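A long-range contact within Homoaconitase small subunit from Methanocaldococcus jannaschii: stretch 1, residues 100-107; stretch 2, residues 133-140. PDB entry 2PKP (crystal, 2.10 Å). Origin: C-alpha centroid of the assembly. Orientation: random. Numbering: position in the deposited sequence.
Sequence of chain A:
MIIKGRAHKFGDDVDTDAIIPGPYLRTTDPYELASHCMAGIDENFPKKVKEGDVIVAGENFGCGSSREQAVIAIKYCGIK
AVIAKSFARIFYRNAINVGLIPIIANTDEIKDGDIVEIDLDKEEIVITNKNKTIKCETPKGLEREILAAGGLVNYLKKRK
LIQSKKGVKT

Stretch 1, residues 100-107: LIPIIANT
Stretch 2, residues 133-140: TIKCETPK

The two stretches run roughly antiparallel, with end-to-end directions 143° apart, and a single antiparallel bridge joins Ile104 to Glu137. The register sets Ile103 beside Thr138, Ile104 beside Glu137 and Ala105 beside Cys136, with CA-CA distances of 5.2, 5.1 and 4.6 Å. Together they bury 403 Å².

Leu100 (t, p) does not reach stretch 2. Ile101 begins a strand that includes Ile104; its phi/psi is -84/115 and its rotamer m, t. Its CG2 lies 4.2 Å from Pro139 CD, an apolar contact. Pro102 (-91/121, C-gamma exo) packs ring against ring: its CD is 3.8 Å from CG of Pro139, also C-gamma exo at -64/149. Having no amide hydrogen, Pro139 cannot donate to the Pro102 carbonyl. A water instead donates to Pro102 O at 2.7 Å and to Glu137 O at 2.8 Å, linking the two stretches.

Ile103 (-116/132; m, t) places CG2 3.6 Å from Cys136 CB. Cys136 is extended at -143/169, with chi1 p.

Ile104 (-99/132; m, t) makes both direct backbone hydrogen bonds. Ile104 N donates to Glu137 O at 3.1 Å, nearly straight at 174°. Glu137 N donates to Ile104 O at 2.8 Å and 155°. Glu137 is at -123/122, with chi angles of 166°, 168° and 46°. Its OE1 comes 4.0 Å from Ile104 CD1.

Ala105 is very extended, -166/167, and its CA-to-CB bond points toward stretch 2. Its CB lies 3.9 Å from Cys136 CB and 4.2 Å from Ile134 CD1. Ile134 is at -123/153, rotamer p, t.

At Asn106 (-81/92, chi1 t) a second water continues the link. It accepts from Asn106 N at 2.9 Å and donates to Lys135 O at 2.6 Å. Thr107 (-70/-2, p) turns its CA-to-CB bond away.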

# COMPACT_ATOMS: atom_id res chain seq x y z
N LEU A 100 -5.80 -8.62 2.69
CA LEU A 100 -4.71 -9.23 1.91
C LEU A 100 -5.37 -9.86 0.69
O LEU A 100 -6.25 -10.71 0.83
CB LEU A 100 -4.00 -10.30 2.75
CG LEU A 100 -2.84 -11.06 2.11
CD1 LEU A 100 -1.75 -10.09 1.66
CD2 LEU A 100 -2.29 -12.09 3.10
N ILE A 101 -4.93 -9.47 -0.50
CA ILE A 101 -5.53 -9.98 -1.73
C ILE A 101 -5.02 -11.32 -2.26
O ILE A 101 -3.86 -11.45 -2.66
CB ILE A 101 -5.39 -8.94 -2.87
CG1 ILE A 101 -5.97 -7.60 -2.42
CG2 ILE A 101 -6.12 -9.44 -4.12
CD1 ILE A 101 -5.59 -6.43 -3.32
N PRO A 102 -5.89 -12.33 -2.29
CA PRO A 102 -5.50 -13.65 -2.79
C PRO A 102 -5.81 -13.67 -4.28
O PRO A 102 -6.95 -13.46 -4.69
CB PRO A 102 -6.40 -14.61 -2.01
CG PRO A 102 -7.19 -13.72 -1.03
CD PRO A 102 -7.23 -12.39 -1.70
N ILE A 103 -4.78 -13.91 -5.09
CA ILE A 103 -4.95 -13.95 -6.54
C ILE A 103 -4.62 -15.35 -7.06
O ILE A 103 -3.61 -15.93 -6.69
CB ILE A 103 -4.02 -12.91 -7.19
CG1 ILE A 103 -4.50 -11.51 -6.80
CG2 ILE A 103 -4.00 -13.09 -8.70
CD1 ILE A 103 -3.52 -10.43 -7.11
N ILE A 104 -5.50 -15.89 -7.90
CA ILE A 104 -5.30 -17.23 -8.48
C ILE A 104 -4.73 -17.12 -9.89
O ILE A 104 -5.23 -16.35 -10.70
CB ILE A 104 -6.63 -18.01 -8.53
CG1 ILE A 104 -7.12 -18.29 -7.10
CG2 ILE A 104 -6.45 -19.34 -9.30
CD1 ILE A 104 -8.46 -19.00 -7.04
N ALA A 105 -3.68 -17.89 -10.17
CA ALA A 105 -3.04 -17.89 -11.48
C ALA A 105 -2.11 -19.09 -11.62
O ALA A 105 -1.79 -19.76 -10.63
CB ALA A 105 -2.25 -16.60 -11.68
N ASN A 106 -1.67 -19.36 -12.85
CA ASN A 106 -0.75 -20.47 -13.07
C ASN A 106 0.64 -19.93 -12.71
O ASN A 106 1.33 -19.37 -13.56
CB ASN A 106 -0.76 -20.95 -14.52
CG ASN A 106 0.22 -22.09 -14.76
OD1 ASN A 106 0.84 -22.60 -13.81
ND2 ASN A 106 0.36 -22.49 -16.01
N THR A 107 1.03 -20.11 -11.46
CA THR A 107 2.31 -19.60 -11.00
C THR A 107 3.54 -20.30 -11.57
O THR A 107 4.66 -19.92 -11.24
CB THR A 107 2.40 -19.59 -9.47
OG1 THR A 107 2.21 -20.91 -8.97
CG2 THR A 107 1.33 -18.67 -8.90
N THR A 133 2.43 -11.78 -20.21
CA THR A 133 1.33 -11.47 -19.32
C THR A 133 0.46 -12.71 -19.20
O THR A 133 0.23 -13.40 -20.19
CB THR A 133 0.49 -10.32 -19.91
OG1 THR A 133 1.35 -9.19 -20.12
CG2 THR A 133 -0.65 -9.93 -18.97
N ILE A 134 0.01 -13.02 -17.99
CA ILE A 134 -0.84 -14.17 -17.78
C ILE A 134 -2.14 -13.74 -17.14
O ILE A 134 -2.20 -12.71 -16.46
CB ILE A 134 -0.17 -15.25 -16.89
CG1 ILE A 134 0.04 -14.70 -15.47
CG2 ILE A 134 1.18 -15.66 -17.49
CD1 ILE A 134 0.73 -15.69 -14.52
N LYS A 135 -3.20 -14.50 -17.37
CA LYS A 135 -4.49 -14.17 -16.78
C LYS A 135 -4.49 -14.63 -15.32
O LYS A 135 -3.75 -15.55 -14.95
CB LYS A 135 -5.63 -14.87 -17.51
CG LYS A 135 -5.90 -14.33 -18.91
CD LYS A 135 -7.14 -14.96 -19.51
CE LYS A 135 -7.45 -14.38 -20.88
NZ LYS A 135 -8.58 -15.11 -21.51
N CYS A 136 -5.31 -13.98 -14.51
CA CYS A 136 -5.46 -14.34 -13.11
C CYS A 136 -6.92 -14.15 -12.75
O CYS A 136 -7.69 -13.58 -13.52
CB CYS A 136 -4.57 -13.47 -12.21
SG CYS A 136 -5.00 -11.71 -12.11
N GLU A 137 -7.30 -14.65 -11.59
CA GLU A 137 -8.66 -14.51 -11.12
C GLU A 137 -8.59 -13.82 -9.77
O GLU A 137 -7.92 -14.29 -8.85
CB GLU A 137 -9.32 -15.88 -10.98
CG GLU A 137 -10.62 -15.85 -10.18
CD GLU A 137 -11.41 -17.13 -10.29
OE1 GLU A 137 -10.80 -18.22 -10.15
OE2 GLU A 137 -12.64 -17.06 -10.51
N THR A 138 -9.26 -12.68 -9.68
CA THR A 138 -9.29 -11.90 -8.46
C THR A 138 -10.60 -12.16 -7.73
O THR A 138 -11.55 -12.71 -8.30
CB THR A 138 -9.19 -10.40 -8.76
OG1 THR A 138 -10.33 -10.00 -9.52
CG2 THR A 138 -7.92 -10.11 -9.57
N PRO A 139 -10.68 -11.78 -6.45
CA PRO A 139 -11.91 -11.99 -5.68
C PRO A 139 -13.09 -11.19 -6.26
O PRO A 139 -12.90 -10.11 -6.82
CB PRO A 139 -11.52 -11.52 -4.27
CG PRO A 139 -10.04 -11.76 -4.22
CD PRO A 139 -9.60 -11.28 -5.58
N LYS A 140 -14.29 -11.73 -6.11
CA LYS A 140 -15.50 -11.08 -6.60
C LYS A 140 -16.51 -10.93 -5.47
O LYS A 140 -16.22 -11.26 -4.32
CB LYS A 140 -16.14 -11.92 -7.70
CG LYS A 140 -15.26 -12.19 -8.91
CD LYS A 140 -15.02 -10.94 -9.72
CE LYS A 140 -14.30 -11.27 -11.01
NZ LYS A 140 -13.04 -12.00 -10.73
O HOH W 1 -8.73 -14.77 -6.25
O HOH W 2 -2.54 -17.89 -15.15